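Local structure of CalG4 (Micromonospora echinospora, 3IA7) at residues L91-E95 with L118-W123; F134-Y140 with Q198-F204; P319-H325 with L342-P348. The protein adopts the GT-B fold, in which two Rossmann-like domains, each built round a parallel beta sheet, face each other across a cleft. All coordinates share one frame; numbering follows the deposited sequence.

The three contacts follow one another along the chain and do not touch. Contacts 1 and 2 belong to the domain with the seven-stranded parallel sheet: contact 1 joins helices 75-98 and 113-123, contact 2 the loops after strands 127-131 and 189-191, with about 28 Å between their centres. Contact 3 pairs strands 320-322 and 343-345 of the other domain's six-stranded parallel sheet; its centre is about 41 Å from that of contact 1, across the chain's centre. Contacts 2 and 3 come within about 9 Å at their nearest atoms. R336, on helix 331-339, which links the two strands of contact 3 along the chain, touches F134 and P199 of contact 2, so the two domains meet here.

Contact 1 (L91-E95 with L118-W123); sequences LRAAE and LLAARW
L91 and L119 lie alongside each other with their ends directed oppositely, and CD1 of L91 comes 3.6 Å from CG of L119. The first torsion of L91 sets its CG opposite the backbone N (chi1 178°), which carries the branched end across to helix 113-123; L118 receives it beside L119. The two methyl groups of L119 are shared out: CD1 settles against the small CB of A94, and CD2 sits 3.4 Å from CG of E95. That same CD2 also lies above the indole of W123, whose edge, at CZ2, is 3.7 Å from O of A94. Over this apolar layer E95 reaches out extended and meets R122 roughly perpendicularly in a salt bridge. NH1 of R122 donates to OE1 of E95 at 2.9 Å, on the syn lone pair, with carboxylate and guanidinium planes 81° apart. OE2 of E95 is held by the hydroxyl of Y172, whose ring forms a cation-pi pair with R122. L119 and W123 also rest on L8 of strand 6-10. Greasy towards the sheet and charged outside, this is how neighbouring helices, here with segments crossing at -38°, pack on the sheet of a Rossmann-like domain.

Contact 2 (F134-Y140 with Q198-F204); sequences FAANEHY and QPFAETF
N137 and F204 are brought together by a first torsion that sets CG of N137 between its backbone N and carbonyl carbon (chi1 66°), laying the amide flat on the phenyl ring. The planes differ by only 5°, and ND2 stands 3.3 Å above the ring plane, over its centre. ND2 donates, almost straight and in the amide plane, to OG1 of T203 at 3.0 Å. OG1 in turn donates a hydrogen bond to O of F200, which also accepts from the backbone N of T203. An asparagine suits the place because its other end works too: OD1 takes the N-H of H139, an Asx turn that curls residues 137-139 over T203, where CB of the threonine lies under one face of the imidazole in a CH-pi contact.

In Q198 it is the second torsion that matters. A bend there (chi2 74°) turns the carboxamide towards A135, which it grips twice: OE1 accepts from N of A135 at 2.8 Å, and NE2 donates to O of A135 at 3.0 Å. NE2 gives a further bond to O of P199. Q198 opens a type II beta turn ending at A201, with proline second and F200 third, at positive phi. Both segments are loops that follow strands of the seven-stranded parallel sheet, as in other Rossmann-like domains, where such loops face the partner domain; here R336 of helix 331-339 touches F134 and P199.

P199 touches two aromatic rings, on adjoining sides. Its CD lies over a face of F134, 3.6 Å from the ring centroid, while its CB stands 3.7 Å from the centroid of Y140, almost on the normal. CB of Y140 meets CD2 of F200 at 3.5 Å, and CE1 of F204 reaches CB of A135.

Contact 3 (P319-H325 with L342-P348); sequences PLVLVPH and LGSVLRP
L346 faces both V321 and V323. Its CD1 meets CG1 of V321 at 3.9 Å, whereas its CB lies beside CG1 of V323, the two side chains running alongside in one direction. With CG set opposite its own carbonyl carbon (chi1 -72°), the leucine also reaches S355 and A359 of helix 353-365, so a long branched side chain is apt where strand, neighbour and helix meet. Its backbone N binds O of L322 at 2.8 Å, closing the ladder of parallel bridges.

S344 stands in the middle of that ladder. Its N donates to O of L320 at 3.0 Å and its O accepts from N of L322 at 2.8 Å, the alternation of a parallel pair. The side chain, on the same face as V321, puts OG 3.7 Å from CG2 of that valine; a small polar residue fits an edge strand that is partly exposed. Just before it, G343 brings its CA close to O of L320, an approach that suits a residue without a side chain. On the other face V345 presses CG2 against CD of P324, a tight fit, and both residues touch helix 331-339, the crossover of this beta-alpha-beta unit.

Beyond the strands H325 turns its ring over P348. The proline CG stands 3.7 Å from the imidazole centroid, 13° off the normal, a CH-pi contact over the face. A water accepts from N of H325 and donates to O of L346, bridging the two segments beyond the last direct backbone bond.

Because the bonds of the ladder run from backbone to backbone, they set the register of the strands without help from side chains, and the apolar groups on the two faces can bind this edge strand to helices 331-339 and 353-365.

Contact 1 (L91-E95 with L118-W123)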
loop_
_atom_site.group_PDB
_atom_site.type_symbol
_atom_site.label_atom_id
_atom_site.label_comp_id
_atom_site.label_asym_id
_atom_site.label_seq_id
_atom_site.Cartn_x
_atom_site.Cartn_y
_atom_site.Cartn_z
ATOM N N LEU A 91 -27.889 1.973 8.796
ATOM C CA LEU A 91 -29.109 1.797 8.006
ATOM C C LEU A 91 -29.875 3.137 7.835
ATOM O O LEU A 91 -30.206 3.550 6.708
ATOM C CB LEU A 91 -29.973 0.697 8.703
ATOM C CG LEU A 91 -31.346 0.303 8.157
ATOM C CD1 LEU A 91 -31.154 -0.384 6.835
ATOM C CD2 LEU A 91 -31.936 -0.678 9.155
ATOM N N ARG A 92 -30.137 3.838 8.933
ATOM C CA ARG A 92 -30.866 5.110 8.839
ATOM C C ARG A 92 -30.083 6.139 8.019
ATOM O O ARG A 92 -30.702 6.902 7.272
ATOM C CB ARG A 92 -31.181 5.711 10.226
ATOM C CG ARG A 92 -32.236 4.856 11.028
ATOM C CD ARG A 92 -32.487 5.425 12.403
ATOM N NE ARG A 92 -33.381 4.549 13.157
ATOM C CZ ARG A 92 -33.713 4.742 14.429
ATOM N NH1 ARG A 92 -33.211 5.775 15.122
ATOM N NH2 ARG A 92 -34.540 3.879 14.998
ATOM N N ALA A 93 -28.749 6.236 8.220
ATOM C CA ALA A 93 -27.948 7.263 7.512
ATOM C C ALA A 93 -27.994 7.028 6.011
ATOM O O ALA A 93 -28.098 7.970 5.253
ATOM C CB ALA A 93 -26.492 7.219 7.926
ATOM N N ALA A 94 -27.833 5.775 5.601
ATOM C CA ALA A 94 -27.817 5.396 4.177
ATOM C C ALA A 94 -29.189 5.668 3.537
ATOM O O ALA A 94 -29.258 6.240 2.450
ATOM C CB ALA A 94 -27.492 3.951 4.031
ATOM N N GLU A 95 -30.263 5.295 4.232
ATOM C CA GLU A 95 -31.629 5.556 3.701
ATOM C C GLU A 95 -31.945 7.047 3.571
ATOM O O GLU A 95 -32.465 7.497 2.543
ATOM C CB GLU A 95 -32.654 4.864 4.556
ATOM C CG GLU A 95 -32.543 3.320 4.420
ATOM C CD GLU A 95 -33.759 2.604 4.985
ATOM O OE1 GLU A 95 -34.844 3.179 4.989
ATOM O OE2 GLU A 95 -33.678 1.433 5.361
ATOM N N LEU A 118 -30.777 -5.327 5.101
ATOM C CA LEU A 118 -32.054 -4.571 5.134
ATOM C C LEU A 118 -32.134 -3.458 4.036
ATOM O O LEU A 118 -33.175 -3.241 3.451
ATOM C CB LEU A 118 -32.346 -4.048 6.557
ATOM C CG LEU A 118 -32.578 -5.210 7.599
ATOM C CD1 LEU A 118 -32.882 -4.541 8.973
ATOM C CD2 LEU A 118 -33.744 -6.156 7.162
ATOM N N LEU A 119 -31.023 -2.771 3.784
ATOM C CA LEU A 119 -30.915 -1.760 2.710
ATOM C C LEU A 119 -31.201 -2.430 1.401
ATOM O O LEU A 119 -32.021 -1.941 0.596
ATOM C CB LEU A 119 -29.495 -1.158 2.704
ATOM C CG LEU A 119 -29.189 -0.105 3.785
ATOM C CD1 LEU A 119 -27.700 0.302 3.610
ATOM C CD2 LEU A 119 -30.086 1.155 3.655
ATOM N N ALA A 120 -30.572 -3.581 1.205
ATOM C CA ALA A 120 -30.751 -4.381 -0.014
ATOM C C ALA A 120 -32.213 -4.839 -0.188
ATOM O O ALA A 120 -32.738 -4.787 -1.295
ATOM C CB ALA A 120 -29.799 -5.605 0.010
ATOM N N ALA A 121 -32.858 -5.286 0.883
ATOM C CA ALA A 121 -34.270 -5.640 0.818
ATOM C C ALA A 121 -35.168 -4.437 0.483
ATOM O O ALA A 121 -35.980 -4.507 -0.435
ATOM C CB ALA A 121 -34.710 -6.297 2.143
ATOM N N ARG A 122 -35.032 -3.351 1.227
ATOM C CA ARG A 122 -35.903 -2.187 1.035
ATOM C C ARG A 122 -35.678 -1.563 -0.338
ATOM O O ARG A 122 -36.631 -1.225 -1.029
ATOM C CB ARG A 122 -35.734 -1.106 2.109
ATOM C CG ARG A 122 -36.644 0.160 1.831
ATOM C CD ARG A 122 -36.853 0.935 3.130
ATOM N NE ARG A 122 -37.616 0.159 4.100
ATOM C CZ ARG A 122 -37.703 0.462 5.392
ATOM N NH1 ARG A 122 -37.084 1.557 5.891
ATOM N NH2 ARG A 122 -38.405 -0.326 6.169
ATOM N N TRP A 123 -34.425 -1.448 -0.735
ATOM C CA TRP A 123 -34.112 -0.875 -2.041
ATOM C C TRP A 123 -34.349 -1.836 -3.220
ATOM O O TRP A 123 -34.362 -1.383 -4.377
ATOM C CB TRP A 123 -32.677 -0.334 -2.075
ATOM C CG TRP A 123 -32.458 0.916 -1.237
ATOM C CD1 TRP A 123 -33.389 1.864 -0.855
ATOM C CD2 TRP A 123 -31.221 1.349 -0.727
ATOM N NE1 TRP A 123 -32.792 2.851 -0.099
ATOM C CE2 TRP A 123 -31.447 2.570 -0.038
ATOM C CE3 TRP A 123 -29.919 0.832 -0.792
ATOM C CZ2 TRP A 123 -30.435 3.239 0.593
ATOM C CZ3 TRP A 123 -28.910 1.521 -0.173
ATOM C CH2 TRP A 123 -29.175 2.725 0.492
#

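Contact 2 (F134-Y140 with Q198-F204)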
loop_
_atom_site.group_PDB
_atom_site.type_symbol
_atom_site.label_atom_id
_atom_site.label_comp_id
_atom_site.label_asym_id
_atom_site.label_seq_id
_atom_site.Cartn_x
_atom_site.Cartn_y
_atom_site.Cartn_z
ATOM N N PHE A 134 -12.799 -14.723 9.320
ATOM C CA PHE A 134 -13.215 -15.990 8.740
ATOM C C PHE A 134 -14.634 -15.886 8.225
ATOM O O PHE A 134 -15.515 -15.279 8.864
ATOM C CB PHE A 134 -13.118 -17.119 9.787
ATOM C CG PHE A 134 -11.732 -17.309 10.332
ATOM C CD1 PHE A 134 -10.630 -17.257 9.465
ATOM C CD2 PHE A 134 -11.513 -17.526 11.680
ATOM C CE1 PHE A 134 -9.318 -17.426 9.933
ATOM C CE2 PHE A 134 -10.180 -17.722 12.169
ATOM C CZ PHE A 134 -9.090 -17.660 11.278
ATOM N N ALA A 135 -14.830 -16.458 7.042
ATOM C CA ALA A 135 -16.167 -16.729 6.529
ATOM C C ALA A 135 -16.991 -17.752 7.377
ATOM O O ALA A 135 -16.408 -18.594 8.081
ATOM C CB ALA A 135 -16.042 -17.194 5.087
ATOM N N ALA A 136 -18.312 -17.669 7.278
ATOM C CA ALA A 136 -19.214 -18.543 8.024
ATOM C C ALA A 136 -20.114 -19.237 7.042
ATOM O O ALA A 136 -20.555 -18.666 6.029
ATOM C CB ALA A 136 -20.044 -17.762 9.071
ATOM N N ASN A 137 -20.358 -20.503 7.327
ATOM C CA ASN A 137 -21.400 -21.248 6.624
ATOM C C ASN A 137 -21.955 -22.299 7.578
ATOM O O ASN A 137 -21.668 -22.285 8.781
ATOM C CB ASN A 137 -20.857 -21.857 5.304
ATOM C CG ASN A 137 -19.788 -22.958 5.530
ATOM O OD1 ASN A 137 -19.525 -23.358 6.661
ATOM N ND2 ASN A 137 -19.178 -23.444 4.427
ATOM N N GLU A 138 -22.672 -23.284 7.055
ATOM C CA GLU A 138 -23.275 -24.283 7.962
ATOM C C GLU A 138 -22.248 -25.152 8.701
ATOM O O GLU A 138 -22.585 -25.818 9.685
ATOM C CB GLU A 138 -24.304 -25.127 7.218
ATOM C CG GLU A 138 -23.678 -26.120 6.259
ATOM C CD GLU A 138 -23.426 -25.568 4.841
ATOM O OE1 GLU A 138 -23.295 -24.318 4.633
ATOM O OE2 GLU A 138 -23.353 -26.443 3.921
ATOM N N HIS A 139 -21.002 -25.157 8.229
ATOM C CA HIS A 139 -19.941 -25.966 8.813
ATOM C C HIS A 139 -19.145 -25.275 9.883
ATOM O O HIS A 139 -18.558 -25.937 10.766
ATOM C CB HIS A 139 -19.002 -26.477 7.704
ATOM C CG HIS A 139 -19.683 -27.418 6.781
ATOM N ND1 HIS A 139 -20.361 -26.991 5.662
ATOM C CD2 HIS A 139 -19.918 -28.746 6.884
ATOM C CE1 HIS A 139 -20.915 -28.031 5.066
ATOM N NE2 HIS A 139 -20.686 -29.101 5.802
ATOM N N TYR A 140 -19.091 -23.950 9.792
ATOM C CA TYR A 140 -18.172 -23.156 10.606
ATOM C C TYR A 140 -18.632 -21.734 10.762
ATOM O O TYR A 140 -19.044 -21.075 9.804
ATOM C CB TYR A 140 -16.740 -23.141 10.034
ATOM C CG TYR A 140 -15.807 -22.274 10.858
ATOM C CD1 TYR A 140 -15.267 -22.739 12.065
ATOM C CD2 TYR A 140 -15.480 -20.985 10.443
ATOM C CE1 TYR A 140 -14.453 -21.949 12.834
ATOM C CE2 TYR A 140 -14.647 -20.188 11.208
ATOM C CZ TYR A 140 -14.150 -20.691 12.413
ATOM O OH TYR A 140 -13.319 -19.916 13.169
ATOM N N GLN A 198 -8.545 -20.127 5.931
ATOM C CA GLN A 198 -9.932 -20.334 6.353
ATOM C C GLN A 198 -10.225 -21.742 6.967
ATOM O O GLN A 198 -10.060 -22.800 6.283
ATOM C CB GLN A 198 -10.857 -20.121 5.138
ATOM C CG GLN A 198 -12.298 -20.524 5.376
ATOM C CD GLN A 198 -13.052 -19.519 6.268
ATOM O OE1 GLN A 198 -12.875 -18.303 6.126
ATOM N NE2 GLN A 198 -13.949 -20.022 7.150
ATOM N N PRO A 199 -10.753 -21.780 8.217
ATOM C CA PRO A 199 -11.220 -23.087 8.777
ATOM C C PRO A 199 -12.313 -23.718 7.888
ATOM O O PRO A 199 -13.184 -22.971 7.402
ATOM C CB PRO A 199 -11.809 -22.702 10.166
ATOM C CG PRO A 199 -11.164 -21.362 10.525
ATOM C CD PRO A 199 -10.953 -20.654 9.161
ATOM N N PHE A 200 -12.265 -25.043 7.654
ATOM C CA PHE A 200 -13.261 -25.743 6.777
ATOM C C PHE A 200 -13.380 -25.150 5.344
ATOM O O PHE A 200 -14.469 -25.190 4.751
ATOM C CB PHE A 200 -14.667 -25.750 7.439
ATOM C CG PHE A 200 -14.698 -26.445 8.770
ATOM C CD1 PHE A 200 -15.019 -27.807 8.861
ATOM C CD2 PHE A 200 -14.376 -25.758 9.934
ATOM C CE1 PHE A 200 -15.027 -28.464 10.107
ATOM C CE2 PHE A 200 -14.375 -26.414 11.187
ATOM C CZ PHE A 200 -14.700 -27.755 11.275
ATOM N N ALA A 201 -12.262 -24.633 4.822
ATOM C CA ALA A 201 -12.173 -23.988 3.538
ATOM C C ALA A 201 -12.850 -24.810 2.408
ATOM O O ALA A 201 -13.545 -24.244 1.584
ATOM C CB ALA A 201 -10.647 -23.685 3.182
ATOM N N GLU A 202 -12.670 -26.139 2.409
ATOM C CA GLU A 202 -13.220 -27.026 1.351
ATOM C C GLU A 202 -14.744 -27.013 1.241
ATOM O O GLU A 202 -15.292 -27.431 0.220
ATOM C CB GLU A 202 -12.707 -28.474 1.498
ATOM C CG GLU A 202 -13.312 -29.254 2.669
ATOM C CD GLU A 202 -12.667 -30.612 2.843
ATOM O OE1 GLU A 202 -11.462 -30.750 2.572
ATOM O OE2 GLU A 202 -13.353 -31.529 3.271
ATOM N N THR A 203 -15.405 -26.561 2.312
ATOM C CA THR A 203 -16.853 -26.593 2.411
ATOM C C THR A 203 -17.475 -25.308 1.847
ATOM O O THR A 203 -18.691 -25.198 1.756
ATOM C CB THR A 203 -17.313 -26.776 3.894
ATOM O OG1 THR A 203 -17.017 -25.564 4.628
ATOM C CG2 THR A 203 -16.621 -27.963 4.509
ATOM N N PHE A 204 -16.643 -24.342 1.467
ATOM C CA PHE A 204 -17.152 -23.037 1.011
ATOM C C PHE A 204 -17.359 -23.046 -0.489
ATOM O O PHE A 204 -16.396 -23.254 -1.247
ATOM C CB PHE A 204 -16.238 -21.843 1.490
ATOM C CG PHE A 204 -16.389 -21.548 2.955
ATOM C CD1 PHE A 204 -17.343 -20.588 3.405
ATOM C CD2 PHE A 204 -15.663 -22.288 3.882
ATOM C CE1 PHE A 204 -17.546 -20.379 4.775
ATOM C CE2 PHE A 204 -15.825 -22.105 5.246
ATOM C CZ PHE A 204 -16.780 -21.114 5.713
#

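Contact 3 (P319-H325 with L342-P348)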
loop_
_atom_site.group_PDB
_atom_site.type_symbol
_atom_site.label_atom_id
_atom_site.label_comp_id
_atom_site.label_asym_id
_atom_site.label_seq_id
_atom_site.Cartn_x
_atom_site.Cartn_y
_atom_site.Cartn_z
ATOM N N PRO A 319 7.865 -15.882 9.757
ATOM C CA PRO A 319 7.153 -16.591 10.821
ATOM C C PRO A 319 6.907 -15.715 12.069
ATOM O O PRO A 319 7.639 -14.752 12.305
ATOM C CB PRO A 319 8.076 -17.799 11.150
ATOM C CG PRO A 319 9.452 -17.325 10.820
ATOM C CD PRO A 319 9.276 -16.324 9.626
ATOM N N LEU A 320 5.892 -16.048 12.860
ATOM C CA LEU A 320 5.443 -15.134 13.945
ATOM C C LEU A 320 5.677 -15.711 15.344
ATOM O O LEU A 320 5.527 -16.927 15.572
ATOM C CB LEU A 320 3.945 -14.841 13.788
ATOM C CG LEU A 320 3.500 -13.946 12.621
ATOM C CD1 LEU A 320 4.244 -14.296 11.390
ATOM C CD2 LEU A 320 2.028 -14.171 12.393
ATOM N N VAL A 321 6.011 -14.836 16.290
ATOM C CA VAL A 321 5.792 -15.145 17.691
ATOM C C VAL A 321 4.657 -14.200 18.132
ATOM O O VAL A 321 4.717 -12.984 17.880
ATOM C CB VAL A 321 7.032 -14.950 18.549
ATOM C CG1 VAL A 321 6.742 -15.290 20.034
ATOM C CG2 VAL A 321 8.194 -15.844 17.999
ATOM N N LEU A 322 3.611 -14.788 18.690
ATOM C CA LEU A 322 2.379 -14.082 19.028
ATOM C C LEU A 322 2.291 -13.774 20.515
ATOM O O LEU A 322 2.646 -14.606 21.361
ATOM C CB LEU A 322 1.169 -14.896 18.567
ATOM C CG LEU A 322 1.009 -14.947 17.027
ATOM C CD1 LEU A 322 -0.375 -15.342 16.646
ATOM C CD2 LEU A 322 1.311 -13.648 16.273
ATOM N N VAL A 323 1.815 -12.572 20.825
ATOM C CA VAL A 323 1.461 -12.193 22.192
ATOM C C VAL A 323 0.000 -11.666 22.157
ATOM O O VAL A 323 -0.260 -10.446 22.206
ATOM C CB VAL A 323 2.511 -11.233 22.753
ATOM C CG1 VAL A 323 3.827 -12.027 23.092
ATOM C CG2 VAL A 323 2.822 -10.071 21.799
ATOM N N PRO A 324 -0.967 -12.595 22.007
ATOM C CA PRO A 324 -2.383 -12.256 21.770
ATOM C C PRO A 324 -3.105 -11.556 22.911
ATOM O O PRO A 324 -4.158 -10.954 22.672
ATOM C CB PRO A 324 -3.064 -13.613 21.560
ATOM C CG PRO A 324 -2.005 -14.611 21.423
ATOM C CD PRO A 324 -0.751 -14.058 22.027
ATOM N N HIS A 325 -2.598 -11.667 24.138
ATOM C CA HIS A 325 -3.278 -11.018 25.259
ATOM C C HIS A 325 -3.292 -9.476 25.130
ATOM O O HIS A 325 -4.061 -8.791 25.821
ATOM C CB HIS A 325 -2.675 -11.466 26.588
ATOM C CG HIS A 325 -1.351 -10.841 26.903
ATOM N ND1 HIS A 325 -0.170 -11.255 26.322
ATOM C CD2 HIS A 325 -1.020 -9.855 27.772
ATOM C CE1 HIS A 325 0.827 -10.538 26.806
ATOM N NE2 HIS A 325 0.339 -9.679 27.686
ATOM N N LEU A 342 2.163 -21.949 12.034
ATOM C CA LEU A 342 2.776 -20.823 11.304
ATOM C C LEU A 342 3.438 -19.840 12.264
ATOM O O LEU A 342 3.981 -18.802 11.862
ATOM C CB LEU A 342 1.716 -20.043 10.489
ATOM C CG LEU A 342 0.934 -20.918 9.504
ATOM C CD1 LEU A 342 -0.224 -20.085 8.892
ATOM C CD2 LEU A 342 1.903 -21.412 8.389
ATOM N N GLY A 343 3.362 -20.160 13.552
ATOM C CA GLY A 343 3.921 -19.298 14.605
ATOM C C GLY A 343 3.787 -19.980 15.977
ATOM O O GLY A 343 3.062 -20.977 16.143
ATOM N N SER A 344 4.484 -19.419 16.945
ATOM C CA SER A 344 4.348 -19.802 18.332
ATOM C C SER A 344 3.657 -18.669 19.125
ATOM O O SER A 344 3.380 -17.578 18.596
ATOM C CB SER A 344 5.725 -20.130 18.896
ATOM O OG SER A 344 6.535 -18.971 18.891
ATOM N N VAL A 345 3.351 -18.949 20.378
ATOM C CA VAL A 345 2.654 -18.004 21.223
ATOM C C VAL A 345 3.390 -17.875 22.557
ATOM O O VAL A 345 3.854 -18.869 23.105
ATOM C CB VAL A 345 1.175 -18.421 21.410
ATOM C CG1 VAL A 345 1.040 -19.769 22.148
ATOM C CG2 VAL A 345 0.377 -17.332 22.128
ATOM N N LEU A 346 3.522 -16.643 23.058
ATOM C CA LEU A 346 3.997 -16.424 24.424
ATOM C C LEU A 346 2.830 -15.987 25.292
ATOM O O LEU A 346 2.006 -15.178 24.862
ATOM C CB LEU A 346 5.072 -15.346 24.473
ATOM C CG LEU A 346 6.475 -15.671 23.911
ATOM C CD1 LEU A 346 7.259 -14.407 23.749
ATOM C CD2 LEU A 346 7.183 -16.603 24.856
ATOM N N ARG A 347 2.766 -16.519 26.503
ATOM C CA ARG A 347 1.775 -16.030 27.485
ATOM C C ARG A 347 2.297 -14.870 28.323
ATOM O O ARG A 347 3.502 -14.619 28.332
ATOM C CB ARG A 347 1.244 -17.159 28.388
ATOM C CG ARG A 347 0.545 -18.291 27.618
ATOM C CD ARG A 347 -0.524 -17.803 26.624
ATOM N NE ARG A 347 -1.052 -18.908 25.822
ATOM C CZ ARG A 347 -2.091 -18.831 24.986
ATOM N NH1 ARG A 347 -2.764 -17.687 24.835
ATOM N NH2 ARG A 347 -2.465 -19.910 24.301
ATOM N N PRO A 348 1.380 -14.148 29.011
ATOM C CA PRO A 348 1.745 -13.084 29.940
ATOM C C PRO A 348 2.865 -13.464 30.915
ATOM O O PRO A 348 3.736 -12.630 31.168
ATOM C CB PRO A 348 0.433 -12.831 30.702
ATOM C CG PRO A 348 -0.601 -13.078 29.689
ATOM C CD PRO A 348 -0.095 -14.280 28.923
HETATM O O HOH W 1 -0.261 -13.506 25.216
#